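Local coordinates for protein CurF (Lyngbya majuscula, PDB 5DP2) that probably forms the cyclopropane ring of curacin A as an NADPH-dependent enoyl reductase-type cyclopropanase of a polyketide synthase pathway, at residues I59-I64 with G71-E76; S233-E238 with L259-H264; F279-E284 with K289-K294; V322-H327 with I337-P342. All coordinates share one frame; numbering follows the deposited sequence.

Interaction 1: residues I59-I64 with G71-E76; sequences IFQEYI and GIISAE
Ile73 lays its branched side chain against the backbone of Glu62 and Tyr63 and the amide end of Gln61. The two segments belong to the long loop between helix 50-57 and strand 83-91, within the GroES-like part of this medium-chain dehydrogenase/reductase fold, and the contact folds that loop back on itself, irregular apart from a 3-10 turn beginning at Ala75. The approach is small and one-sided, since all of the area covered on 71-76 comes from Ile73. Its CG2 methyl does double duty, lying 4.2 Å from Gln61 OE1 and 4.3 Å from Glu62 O, a loose approach to two polar oxygens. Gln61 gets there with an extended chain that carries its amide across to the isoleucine. The polar ends of the neighbouring residues are engaged elsewhere: Glu62 turns its carboxylate to a salt bridge with Arg51 and a hydrogen bond with Asn55, while Tyr63 points away and hydrogen-bonds through OH to Asp283. Tyr68 also packs on Ile73 and bonds to Glu62 O. With CG1 anti to the carbonyl carbon (chi1 -63°) and the chain extended beyond it, Ile73 brings its terminal CD1 methyl to 3.9 Å from Tyr63 O.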
# COMPACT_ATOMS: atom_id res chain seq x y z
N ILE A 59 -11.75 7.51 11.15
CA ILE A 59 -10.53 8.25 11.50
C ILE A 59 -10.03 9.06 10.28
O ILE A 59 -9.50 10.17 10.44
CB ILE A 59 -9.45 7.28 12.05
CG1 ILE A 59 -9.96 6.66 13.36
CG2 ILE A 59 -8.12 7.99 12.26
CD1 ILE A 59 -9.19 5.47 13.89
N PHE A 60 -10.16 8.48 9.08
CA PHE A 60 -9.79 9.17 7.83
C PHE A 60 -10.99 9.04 6.91
O PHE A 60 -11.43 7.92 6.63
CB PHE A 60 -8.55 8.55 7.16
CG PHE A 60 -8.04 9.36 5.99
CD1 PHE A 60 -8.65 9.31 4.73
CD2 PHE A 60 -6.93 10.16 6.14
CE1 PHE A 60 -8.20 10.09 3.68
CE2 PHE A 60 -6.47 10.93 5.08
CZ PHE A 60 -7.10 10.88 3.85
N GLN A 61 -11.50 10.17 6.43
CA GLN A 61 -12.65 10.15 5.53
C GLN A 61 -12.22 10.33 4.07
O GLN A 61 -11.53 11.30 3.75
CB GLN A 61 -13.68 11.22 5.90
CG GLN A 61 -14.94 11.05 5.09
CD GLN A 61 -16.02 11.99 5.54
OE1 GLN A 61 -16.37 12.93 4.81
NE2 GLN A 61 -16.57 11.73 6.72
N GLU A 62 -12.57 9.38 3.22
CA GLU A 62 -12.21 9.54 1.82
C GLU A 62 -12.87 10.77 1.21
O GLU A 62 -14.06 11.02 1.43
CB GLU A 62 -12.64 8.30 1.01
CG GLU A 62 -11.88 7.04 1.39
CD GLU A 62 -10.42 7.17 1.14
OE1 GLU A 62 -10.04 7.50 -0.02
OE2 GLU A 62 -9.60 6.91 2.07
N TYR A 63 -12.11 11.48 0.38
CA TYR A 63 -12.62 12.56 -0.47
C TYR A 63 -12.57 12.18 -1.96
O TYR A 63 -13.23 12.83 -2.77
CB TYR A 63 -11.87 13.90 -0.20
CG TYR A 63 -10.40 13.75 -0.38
CD1 TYR A 63 -9.84 13.84 -1.65
CD2 TYR A 63 -9.56 13.43 0.69
CE1 TYR A 63 -8.49 13.60 -1.86
CE2 TYR A 63 -8.22 13.17 0.48
CZ TYR A 63 -7.68 13.26 -0.79
OH TYR A 63 -6.36 12.97 -0.96
N ILE A 64 -11.78 11.17 -2.33
CA ILE A 64 -11.73 10.74 -3.72
C ILE A 64 -13.08 10.12 -4.09
O ILE A 64 -13.53 9.15 -3.47
CB ILE A 64 -10.55 9.77 -3.92
CG1 ILE A 64 -9.26 10.61 -3.91
CG2 ILE A 64 -10.70 8.98 -5.21
CD1 ILE A 64 -8.00 9.81 -3.95
N GLY A 71 -20.15 8.38 -7.06
CA GLY A 71 -19.33 9.52 -6.74
C GLY A 71 -19.94 10.44 -5.70
O GLY A 71 -19.52 11.57 -5.58
N ILE A 72 -20.92 9.95 -4.94
CA ILE A 72 -21.63 10.74 -3.93
C ILE A 72 -21.10 10.33 -2.55
O ILE A 72 -21.19 9.17 -2.14
CB ILE A 72 -23.15 10.57 -4.05
CG1 ILE A 72 -23.62 11.13 -5.38
CG2 ILE A 72 -23.86 11.24 -2.88
CD1 ILE A 72 -25.08 10.91 -5.66
N ILE A 73 -20.49 11.30 -1.87
CA ILE A 73 -19.79 11.05 -0.59
C ILE A 73 -20.77 10.81 0.56
O ILE A 73 -21.50 11.73 0.95
CB ILE A 73 -18.82 12.20 -0.28
CG1 ILE A 73 -17.73 12.29 -1.37
CG2 ILE A 73 -18.20 12.05 1.09
CD1 ILE A 73 -16.80 13.47 -1.23
N SER A 74 -20.74 9.60 1.11
CA SER A 74 -21.50 9.19 2.31
C SER A 74 -21.03 7.82 2.74
O SER A 74 -20.59 7.04 1.91
CB SER A 74 -23.00 9.12 2.03
OG SER A 74 -23.30 7.98 1.24
N ALA A 75 -21.16 7.50 4.03
CA ALA A 75 -20.72 6.20 4.51
C ALA A 75 -21.38 5.08 3.76
O ALA A 75 -20.73 4.07 3.42
CB ALA A 75 -21.01 6.04 6.00
N GLU A 76 -22.69 5.19 3.51
CA GLU A 76 -23.41 4.09 2.90
C GLU A 76 -23.06 3.87 1.43
O GLU A 76 -23.44 2.84 0.85
CB GLU A 76 -24.92 4.28 3.07
CG GLU A 76 -25.49 5.47 2.31
CD GLU A 76 -26.95 5.69 2.60
OE1 GLU A 76 -27.38 5.34 3.72
OE2 GLU A 76 -27.69 6.19 1.73

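Interaction 2: residues S233-E238 with L259-H264. With NAP (NADP nicotinamide-adenine-dinucleotide phosphate), chain B.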
# COMPACT_ATOMS: atom_id res chain seq x y z
N SER A 233 5.76 6.48 8.02
CA SER A 233 4.31 6.58 8.10
C SER A 233 3.81 6.95 9.51
O SER A 233 2.60 7.03 9.70
CB SER A 233 3.66 5.28 7.66
OG SER A 233 3.97 4.22 8.53
N LEU A 234 4.70 7.12 10.49
CA LEU A 234 4.29 7.35 11.88
C LEU A 234 4.35 8.84 12.16
O LEU A 234 5.43 9.44 12.18
CB LEU A 234 5.22 6.57 12.83
CG LEU A 234 5.32 5.06 12.56
CD1 LEU A 234 6.28 4.40 13.54
CD2 LEU A 234 3.96 4.39 12.60
N THR A 235 3.17 9.46 12.37
CA THR A 235 3.10 10.92 12.40
C THR A 235 2.64 11.50 13.74
O THR A 235 2.63 12.71 13.89
CB THR A 235 2.20 11.45 11.28
OG1 THR A 235 0.87 10.96 11.49
CG2 THR A 235 2.71 11.03 9.92
N HIS A 236 2.26 10.64 14.67
CA HIS A 236 1.74 11.10 15.96
C HIS A 236 2.88 11.55 16.88
O HIS A 236 4.07 11.33 16.59
CB HIS A 236 0.92 9.98 16.60
CG HIS A 236 1.70 8.73 16.83
ND1 HIS A 236 2.05 7.88 15.81
CD2 HIS A 236 2.25 8.21 17.96
CE1 HIS A 236 2.74 6.87 16.30
NE2 HIS A 236 2.88 7.05 17.60
N GLY A 237 2.52 12.17 18.00
CA GLY A 237 3.48 12.53 19.02
C GLY A 237 4.63 13.35 18.45
O GLY A 237 4.41 14.27 17.67
N GLU A 238 5.85 13.00 18.85
CA GLU A 238 7.06 13.68 18.40
C GLU A 238 7.77 12.94 17.26
O GLU A 238 8.93 13.22 16.98
CB GLU A 238 8.02 13.91 19.56
CG GLU A 238 7.44 14.80 20.65
CD GLU A 238 8.41 15.08 21.77
OE1 GLU A 238 9.39 14.32 21.96
OE2 GLU A 238 8.16 16.05 22.49
N LEU A 259 -2.07 11.80 8.27
CA LEU A 259 -2.65 12.50 9.42
C LEU A 259 -1.62 13.38 10.08
O LEU A 259 -0.53 12.95 10.43
CB LEU A 259 -3.18 11.51 10.47
CG LEU A 259 -4.14 10.40 10.03
CD1 LEU A 259 -4.33 9.32 11.09
CD2 LEU A 259 -5.46 11.04 9.67
N ASN A 260 -1.97 14.66 10.20
CA ASN A 260 -1.23 15.67 10.94
C ASN A 260 0.22 15.89 10.47
O ASN A 260 1.14 16.17 11.25
CB ASN A 260 -1.30 15.39 12.42
CG ASN A 260 -2.72 15.22 12.90
OD1 ASN A 260 -3.12 14.13 13.35
ND2 ASN A 260 -3.52 16.27 12.76
N ILE A 261 0.42 15.80 9.17
CA ILE A 261 1.76 15.95 8.62
C ILE A 261 2.16 17.41 8.51
O ILE A 261 1.32 18.33 8.49
CB ILE A 261 1.91 15.24 7.27
CG1 ILE A 261 1.02 15.84 6.21
CG2 ILE A 261 1.76 13.73 7.46
CD1 ILE A 261 1.28 15.20 4.88
N TRP A 262 3.46 17.64 8.49
CA TRP A 262 4.00 18.98 8.38
C TRP A 262 3.96 19.49 6.94
O TRP A 262 3.98 18.72 5.97
CB TRP A 262 5.44 19.02 8.92
CG TRP A 262 5.57 18.86 10.41
CD1 TRP A 262 4.70 18.25 11.28
CD2 TRP A 262 6.67 19.30 11.20
NE1 TRP A 262 5.19 18.30 12.56
CE2 TRP A 262 6.41 18.93 12.55
CE3 TRP A 262 7.85 19.99 10.91
CZ2 TRP A 262 7.28 19.26 13.59
CZ3 TRP A 262 8.71 20.30 11.93
CH2 TRP A 262 8.43 19.93 13.26
N SER A 263 3.96 20.81 6.79
CA SER A 263 4.13 21.43 5.49
C SER A 263 5.62 21.53 5.13
O SER A 263 6.50 21.43 5.99
CB SER A 263 3.52 22.82 5.47
OG SER A 263 4.30 23.68 6.27
N HIS A 264 5.89 21.82 3.86
CA HIS A 264 7.25 22.04 3.44
C HIS A 264 7.92 23.16 4.22
O HIS A 264 9.10 23.07 4.60
CB HIS A 264 7.31 22.36 1.94
CG HIS A 264 7.12 21.16 1.07
ND1 HIS A 264 5.88 20.63 0.78
CD2 HIS A 264 8.02 20.36 0.45
CE1 HIS A 264 6.02 19.60 -0.02
NE2 HIS A 264 7.31 19.39 -0.22
PA NAP B . 0.72 -1.66 7.55
O1A NAP B . 0.67 -3.10 7.18
O2A NAP B . 2.03 -0.95 7.52
O5B NAP B . 0.04 -1.53 8.99
C5B NAP B . 0.22 -0.35 9.79
C4B NAP B . 1.58 -0.28 10.44
O4B NAP B . 1.58 0.80 11.34
C3B NAP B . 1.97 -1.52 11.19
O3B NAP B . 3.11 -2.09 10.55
C2B NAP B . 2.30 -1.04 12.62
O2B NAP B . 3.49 -1.48 13.20
C1B NAP B . 2.44 0.46 12.45
N9A NAP B . 1.96 1.25 13.57
C8A NAP B . 0.66 1.66 13.80
N7A NAP B . 0.59 2.39 14.94
C5A NAP B . 1.83 2.44 15.44
C6A NAP B . 2.43 3.04 16.58
N6A NAP B . 1.67 3.74 17.45
N1A NAP B . 3.74 2.90 16.76
C2A NAP B . 4.46 2.20 15.88
N3A NAP B . 4.02 1.59 14.77
C4A NAP B . 2.71 1.71 14.57
O3 NAP B . -0.32 -0.83 6.65
PN NAP B . -0.19 -0.34 5.13
O1N NAP B . -1.52 -0.50 4.50
O2N NAP B . 1.01 -0.96 4.47
O5D NAP B . 0.04 1.20 5.33
C5D NAP B . 1.26 1.65 5.96
C4D NAP B . 1.11 3.12 6.41
O4D NAP B . 1.30 3.94 5.29
C3D NAP B . -0.28 3.48 6.95
O3D NAP B . -0.13 4.56 7.88
C2D NAP B . -1.03 3.91 5.71
O2D NAP B . -2.10 4.79 6.05
C1D NAP B . 0.06 4.57 4.91
N1N NAP B . 0.06 4.51 3.44
C2N NAP B . 0.13 5.65 2.71
C3N NAP B . 0.14 5.65 1.32
C7N NAP B . 0.22 6.94 0.58
O7N NAP B . 0.02 6.86 -0.61
N7N NAP B . 0.52 8.08 1.26
C4N NAP B . 0.08 4.43 0.64
C5N NAP B . 0.01 3.27 1.41
C6N NAP B . 0.00 3.32 2.80
P2B NAP B . 3.72 -2.95 13.79
O1X NAP B . 3.71 -3.90 12.61
O2X NAP B . 5.06 -2.82 14.46
O3X NAP B . 2.58 -3.22 14.75
O HOH W 1 -0.55 9.47 9.47
O HOH W 2 1.13 14.98 14.35
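Thr235 carries this contact, through a direct hydrogen bond, two water bridges and a methyl contact. Its hydroxyl donates to the carbonyl oxygen of Leu259, OG1 to O 2.7 Å, at a C=O...donor angle of 148° and tilted 19° from the carbonyl plane. Holding OG1 between the backbone N and the carbonyl carbon (chi1 63°) lets the hydroxyl reach that oxygen while CG2 faces Ile261. One water donates to Thr235 OG1 and accepts from Leu259 N, so both backbone polar groups of Leu259 are tied to the same hydroxyl. A second water donates to Thr235 O at 2.8 Å and, weakly, to Asn260 O. The apolar part is slight: Thr235 CG2 lies 3.8 Å from Ile261 CG2. A valine here would probably leave Leu259 O without its hydroxyl donor and the first water without its acceptor on this side. Flanking residues line the NADP pocket: Leu234 CD2 lies 3.5 Å from N3A of the adenine, His236 CE1 approaches its N6A obliquely at 3.5 Å, and Ser233 CB rests on the nicotinamide ribose at C4D, 3.6 Å away. The two loops follow consecutive parallel strands of the Rossmann sheet, 227-232 and 251-255, and lead into helices 239-245 and 264-270; Thr235 and Ile261 both touch Glu255 on the second strand.

Interaction 3: residues F279-E284 with K289-K294. With NAP (NADP nicotinamide-adenine-dinucleotide phosphate), chain B.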
# COMPACT_ATOMS: atom_id res chain seq x y z
N PHE A 279 3.47 12.41 -0.02
CA PHE A 279 2.64 12.13 -1.18
C PHE A 279 1.52 11.19 -0.80
O PHE A 279 1.57 10.52 0.24
CB PHE A 279 3.44 11.54 -2.37
CG PHE A 279 4.10 10.20 -2.09
CD1 PHE A 279 5.36 10.12 -1.53
CD2 PHE A 279 3.48 9.01 -2.41
CE1 PHE A 279 5.97 8.90 -1.32
CE2 PHE A 279 4.08 7.79 -2.16
CZ PHE A 279 5.34 7.73 -1.63
N ASP A 280 0.50 11.13 -1.66
CA ASP A 280 -0.65 10.25 -1.51
C ASP A 280 -0.88 9.55 -2.84
O ASP A 280 -1.23 10.20 -3.85
CB ASP A 280 -1.89 11.02 -1.03
CG ASP A 280 -3.07 10.09 -0.73
OD1 ASP A 280 -3.20 9.07 -1.41
OD2 ASP A 280 -3.88 10.39 0.18
N MET A 281 -0.62 8.25 -2.86
CA MET A 281 -0.73 7.51 -4.11
C MET A 281 -2.11 7.53 -4.72
O MET A 281 -2.25 7.55 -5.94
CB MET A 281 -0.29 6.07 -3.91
CG MET A 281 1.16 5.91 -3.59
SD MET A 281 2.30 6.37 -4.93
CE MET A 281 2.16 4.90 -5.94
N SER A 282 -3.15 7.52 -3.87
CA SER A 282 -4.50 7.62 -4.42
C SER A 282 -4.69 8.91 -5.23
O SER A 282 -5.26 8.88 -6.33
CB SER A 282 -5.54 7.42 -3.32
OG SER A 282 -5.52 8.43 -2.35
N ASP A 283 -4.17 10.03 -4.73
CA ASP A 283 -4.21 11.26 -5.48
C ASP A 283 -3.45 11.14 -6.81
O ASP A 283 -3.87 11.63 -7.86
CB ASP A 283 -3.58 12.44 -4.72
CG ASP A 283 -4.36 12.93 -3.52
OD1 ASP A 283 -5.58 12.72 -3.46
OD2 ASP A 283 -3.71 13.55 -2.63
N GLU A 284 -2.28 10.48 -6.75
CA GLU A 284 -1.46 10.31 -7.97
C GLU A 284 -2.17 9.46 -9.01
O GLU A 284 -2.06 9.75 -10.23
CB GLU A 284 -0.11 9.70 -7.61
CG GLU A 284 0.74 10.55 -6.68
CD GLU A 284 1.19 11.85 -7.30
OE1 GLU A 284 1.37 11.92 -8.55
OE2 GLU A 284 1.38 12.83 -6.54
N LYS A 289 -3.71 8.46 -15.25
CA LYS A 289 -3.77 6.99 -15.38
C LYS A 289 -2.52 6.36 -15.95
O LYS A 289 -2.33 5.15 -15.83
CB LYS A 289 -5.01 6.52 -16.12
CG LYS A 289 -6.27 6.66 -15.28
CD LYS A 289 -7.36 5.68 -15.66
CE LYS A 289 -8.52 5.81 -14.70
NZ LYS A 289 -9.70 5.07 -15.18
N GLN A 290 -1.67 7.16 -16.57
CA GLN A 290 -0.37 6.64 -17.03
C GLN A 290 0.60 6.47 -15.89
O GLN A 290 1.63 5.81 -16.06
CB GLN A 290 0.22 7.51 -18.13
CG GLN A 290 -0.54 7.46 -19.45
CD GLN A 290 -0.71 6.03 -19.97
OE1 GLN A 290 0.26 5.27 -20.07
NE2 GLN A 290 -1.95 5.65 -20.30
N PHE A 291 0.34 7.04 -14.72
CA PHE A 291 1.26 6.92 -13.60
C PHE A 291 1.47 5.45 -13.21
O PHE A 291 2.62 4.98 -13.11
CB PHE A 291 0.72 7.77 -12.45
CG PHE A 291 1.53 7.75 -11.18
CD1 PHE A 291 2.70 8.44 -11.10
CD2 PHE A 291 1.09 7.11 -10.05
CE1 PHE A 291 3.43 8.47 -9.96
CE2 PHE A 291 1.84 7.15 -8.87
CZ PHE A 291 3.01 7.84 -8.84
N HIS A 292 0.38 4.70 -13.02
CA HIS A 292 0.55 3.31 -12.64
C HIS A 292 1.18 2.48 -13.75
O HIS A 292 1.92 1.54 -13.48
CB HIS A 292 -0.74 2.67 -12.11
CG HIS A 292 -1.82 2.47 -13.12
ND1 HIS A 292 -2.96 3.26 -13.14
CD2 HIS A 292 -1.98 1.54 -14.08
CE1 HIS A 292 -3.75 2.83 -14.11
NE2 HIS A 292 -3.18 1.80 -14.70
N ALA A 293 0.86 2.80 -15.01
CA ALA A 293 1.42 2.08 -16.14
C ALA A 293 2.94 2.24 -16.19
O ALA A 293 3.66 1.27 -16.42
CB ALA A 293 0.80 2.59 -17.44
N LYS A 294 3.42 3.46 -15.98
CA LYS A 294 4.85 3.70 -16.02
C LYS A 294 5.58 3.04 -14.84
O LYS A 294 6.69 2.52 -15.02
CB LYS A 294 5.13 5.18 -16.10
CG LYS A 294 4.67 5.78 -17.42
CD LYS A 294 4.99 7.26 -17.51
CE LYS A 294 3.98 8.09 -16.74
NZ LYS A 294 4.30 9.54 -16.86
PA NAP B . 0.72 -1.66 7.55
O1A NAP B . 0.67 -3.10 7.18
O2A NAP B . 2.03 -0.95 7.52
O5B NAP B . 0.04 -1.53 8.99
C5B NAP B . 0.22 -0.35 9.79
C4B NAP B . 1.58 -0.28 10.44
O4B NAP B . 1.58 0.80 11.34
C3B NAP B . 1.97 -1.52 11.19
O3B NAP B . 3.11 -2.09 10.55
C2B NAP B . 2.30 -1.04 12.62
O2B NAP B . 3.49 -1.48 13.20
C1B NAP B . 2.44 0.46 12.45
N9A NAP B . 1.96 1.25 13.57
C8A NAP B . 0.66 1.66 13.80
N7A NAP B . 0.59 2.39 14.94
C5A NAP B . 1.83 2.44 15.44
C6A NAP B . 2.43 3.04 16.58
N6A NAP B . 1.67 3.74 17.45
N1A NAP B . 3.74 2.90 16.76
C2A NAP B . 4.46 2.20 15.88
N3A NAP B . 4.02 1.59 14.77
C4A NAP B . 2.71 1.71 14.57
O3 NAP B . -0.32 -0.83 6.65
PN NAP B . -0.19 -0.34 5.13
O1N NAP B . -1.52 -0.50 4.50
O2N NAP B . 1.01 -0.96 4.47
O5D NAP B . 0.04 1.20 5.33
C5D NAP B . 1.26 1.65 5.96
C4D NAP B . 1.11 3.12 6.41
O4D NAP B . 1.30 3.94 5.29
C3D NAP B . -0.28 3.48 6.95
O3D NAP B . -0.13 4.56 7.88
C2D NAP B . -1.03 3.91 5.71
O2D NAP B . -2.10 4.79 6.05
C1D NAP B . 0.06 4.57 4.91
N1N NAP B . 0.06 4.51 3.44
C2N NAP B . 0.13 5.65 2.71
C3N NAP B . 0.14 5.65 1.32
C7N NAP B . 0.22 6.94 0.58
O7N NAP B . 0.02 6.86 -0.61
N7N NAP B . 0.52 8.08 1.26
C4N NAP B . 0.08 4.43 0.64
C5N NAP B . 0.01 3.27 1.41
C6N NAP B . 0.00 3.32 2.80
P2B NAP B . 3.72 -2.95 13.79
O1X NAP B . 3.71 -3.90 12.61
O2X NAP B . 5.06 -2.82 14.46
O3X NAP B . 2.58 -3.22 14.75
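The nicotinamide end of the NADP pocket is bordered by this contact, in which Phe291 packs on Met281, whose backbone holds the carboxamide, and on Glu284. Glu284 lays its CB over one face of the Phe291 ring, 3.9 Å from the centroid and 28° off the normal, a CH-pi contact. Met281 comes to the rim of the same ring: its CE is 3.7 Å from Phe291 CE2, near the ring plane, and SD lies 5.3 Å from the centroid in an edge-on Met-aromatic contact. Phe291 reaches both because its CG is anti to the backbone N (chi1 178°), while Met281 bends at chi2 and chi3 to bring its methyl round to the ring. An alanine at Phe291 would probably open a gap beside Glu284 CB and leave the Met281 thioether freer to turn. The segments lie at successive helices, 281-287 and 290-305, the first following strand 275-278 at the edge of the Rossmann sheet. Asp280 is its N-cap: OD1 accepts from Ser282 OG at 2.6 Å, from above the carboxylate plane, and weakly from Ser282 N, while OD2 forms a salt bridge with Arg51. Both hydrogen bonds to the carboxamide from these segments are made by backbone atoms. Met281 N donates almost straight to NADP O7N, 2.7 Å at 175°, and NADP N7N donates to Phe279 O at 2.8 Å. Tyr148 of helix 140-153 meets the Phe279 and Phe291 rings edge-to-face.

Interaction 4: residues V322-H327 with I337-P342; sequences VEAFRH and IVVTMP
Ala324 and His327, one helical turn apart, meet Ile337 and Val339, which alternate along the strand and point the same way. At the start of 322-327, Val322 and Glu323 serve the helix itself: Val322 CG1 lies over the face of the Arg326 guanidinium, and Glu323 OE2 takes a salt bridge from Arg326 NH1 at 2.9 Å, met on the syn side of the carboxylate and close to the guanidinium plane. Ala324 then supplies the central contact. Its CB fits against two branched methyls, Val339 CG2 at 3.8 Å and Ile337 CG2 at 4.0 Å, and the small side chain is consistent with the 8.9 Å approach of the helix and strand axes. Phe325 turns to another side of the helix, packing on Val48 and on helix 50-57. Last comes His327, with CG anti to the backbone N (chi1 -167°), a setting that turns the ring edge toward Ile337: Ile337 CD1 lies in the ring plane, 3.6 Å from His327 CD2. Phe316 of strand 313-317 meets that imidazole edge-to-face and also touches Ala324 and Ile337, closing the apolar layer from the adjoining strand. Helix and strand run nearly antiparallel, at 172°, as befits the helix and second strand of a beta-alpha-beta crossover, here strand 313-317, helix 321-329 and strand 336-340, whose two strands pair in parallel.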
# COMPACT_ATOMS: atom_id res chain seq x y z
N VAL A 322 -14.49 -9.39 8.38
CA VAL A 322 -14.37 -8.55 9.58
C VAL A 322 -13.09 -8.92 10.35
O VAL A 322 -12.33 -8.04 10.78
CB VAL A 322 -15.62 -8.68 10.48
CG1 VAL A 322 -15.40 -8.00 11.82
CG2 VAL A 322 -16.84 -8.07 9.78
N GLU A 323 -12.86 -10.21 10.54
CA GLU A 323 -11.65 -10.66 11.20
C GLU A 323 -10.38 -10.28 10.43
O GLU A 323 -9.34 -10.02 11.05
CB GLU A 323 -11.68 -12.15 11.48
CG GLU A 323 -12.71 -12.51 12.56
CD GLU A 323 -12.56 -11.71 13.87
OE1 GLU A 323 -11.43 -11.50 14.37
OE2 GLU A 323 -13.59 -11.28 14.44
N ALA A 324 -10.43 -10.26 9.09
CA ALA A 324 -9.29 -9.82 8.30
C ALA A 324 -8.94 -8.35 8.62
O ALA A 324 -7.80 -7.98 8.83
CB ALA A 324 -9.59 -9.99 6.83
N PHE A 325 -9.98 -7.48 8.63
CA PHE A 325 -9.78 -6.09 8.98
C PHE A 325 -9.25 -5.96 10.41
O PHE A 325 -8.37 -5.15 10.68
CB PHE A 325 -11.06 -5.25 8.81
CG PHE A 325 -11.32 -4.70 7.41
CD1 PHE A 325 -11.57 -5.53 6.34
CD2 PHE A 325 -11.36 -3.34 7.20
CE1 PHE A 325 -11.83 -4.99 5.07
CE2 PHE A 325 -11.63 -2.79 5.94
CZ PHE A 325 -11.88 -3.63 4.87
N ARG A 326 -9.80 -6.76 11.33
CA ARG A 326 -9.35 -6.71 12.73
C ARG A 326 -7.91 -7.16 12.89
O ARG A 326 -7.19 -6.63 13.75
CB ARG A 326 -10.26 -7.56 13.61
CG ARG A 326 -11.56 -6.91 13.98
CD ARG A 326 -12.40 -7.83 14.84
NE ARG A 326 -13.58 -7.09 15.25
CZ ARG A 326 -14.76 -7.62 15.52
NH1 ARG A 326 -14.92 -8.94 15.47
NH2 ARG A 326 -15.79 -6.85 15.88
N HIS A 327 -7.49 -8.12 12.07
CA HIS A 327 -6.11 -8.63 12.12
C HIS A 327 -5.15 -7.48 11.85
O HIS A 327 -4.10 -7.34 12.47
CB HIS A 327 -5.97 -9.78 11.13
CG HIS A 327 -4.72 -10.59 11.29
ND1 HIS A 327 -4.60 -11.65 12.16
CD2 HIS A 327 -3.55 -10.54 10.60
CE1 HIS A 327 -3.41 -12.20 12.01
NE2 HIS A 327 -2.75 -11.53 11.08
N ILE A 337 -2.46 -8.77 4.49
CA ILE A 337 -3.63 -9.58 4.79
C ILE A 337 -4.46 -9.64 3.53
O ILE A 337 -4.85 -8.60 2.98
CB ILE A 337 -4.35 -8.98 5.98
CG1 ILE A 337 -3.40 -8.96 7.19
CG2 ILE A 337 -5.63 -9.78 6.26
CD1 ILE A 337 -3.78 -7.92 8.21
N VAL A 338 -4.66 -10.87 3.04
CA VAL A 338 -5.30 -11.09 1.73
C VAL A 338 -6.60 -11.84 1.93
O VAL A 338 -6.64 -12.87 2.58
CB VAL A 338 -4.37 -11.88 0.78
CG1 VAL A 338 -5.04 -12.15 -0.55
CG2 VAL A 338 -3.05 -11.13 0.56
N VAL A 339 -7.69 -11.32 1.32
CA VAL A 339 -9.00 -11.95 1.39
C VAL A 339 -9.28 -12.64 0.04
O VAL A 339 -9.14 -12.04 -1.03
CB VAL A 339 -10.08 -10.90 1.71
CG1 VAL A 339 -11.48 -11.51 1.69
CG2 VAL A 339 -9.78 -10.27 3.07
N THR A 340 -9.67 -13.92 0.08
CA THR A 340 -10.03 -14.63 -1.13
C THR A 340 -11.53 -14.54 -1.36
O THR A 340 -12.34 -14.61 -0.43
CB THR A 340 -9.58 -16.09 -1.08
OG1 THR A 340 -10.07 -16.71 0.10
CG2 THR A 340 -8.07 -16.18 -1.14
N MET A 341 -11.90 -14.44 -2.62
CA MET A 341 -13.33 -14.44 -2.94
C MET A 341 -13.85 -15.87 -3.27
O MET A 341 -13.06 -16.73 -3.68
CB MET A 341 -13.59 -13.44 -4.03
CG MET A 341 -13.27 -12.02 -3.59
SD MET A 341 -14.38 -11.41 -2.27
CE MET A 341 -15.84 -11.05 -3.24
N PRO A 342 -15.15 -16.16 -3.05
CA PRO A 342 -15.65 -17.48 -3.47
C PRO A 342 -15.42 -17.79 -4.96
O PRO A 342 -15.51 -16.88 -5.79
CB PRO A 342 -17.15 -17.39 -3.23
CG PRO A 342 -17.35 -16.28 -2.27
CD PRO A 342 -16.21 -15.34 -2.43

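How the interactions relate
The four contacts come in series along the chain. Interactions 2 and 3, their centres about 22 Å apart, both touch NADP, one by the adenine and the nicotinamide ribose and the other by the nicotinamide; both segments of interaction 2, and the first of interaction 3, follow strands of the parallel Rossmann sheet. Interaction 1 joins them from the GroES-like side: Phe60 CD2 packs on Leu259 CD2 at 3.9 Å, and Tyr63 OH makes a probable hydrogen bond with Asp283 OD1 at 2.6 Å. Interaction 4, with its strand in the mixed sheet, touches none of the others and lies across the chain's centre from interaction 3. A GroES-like loop thus packs on both contacts that touch NADP.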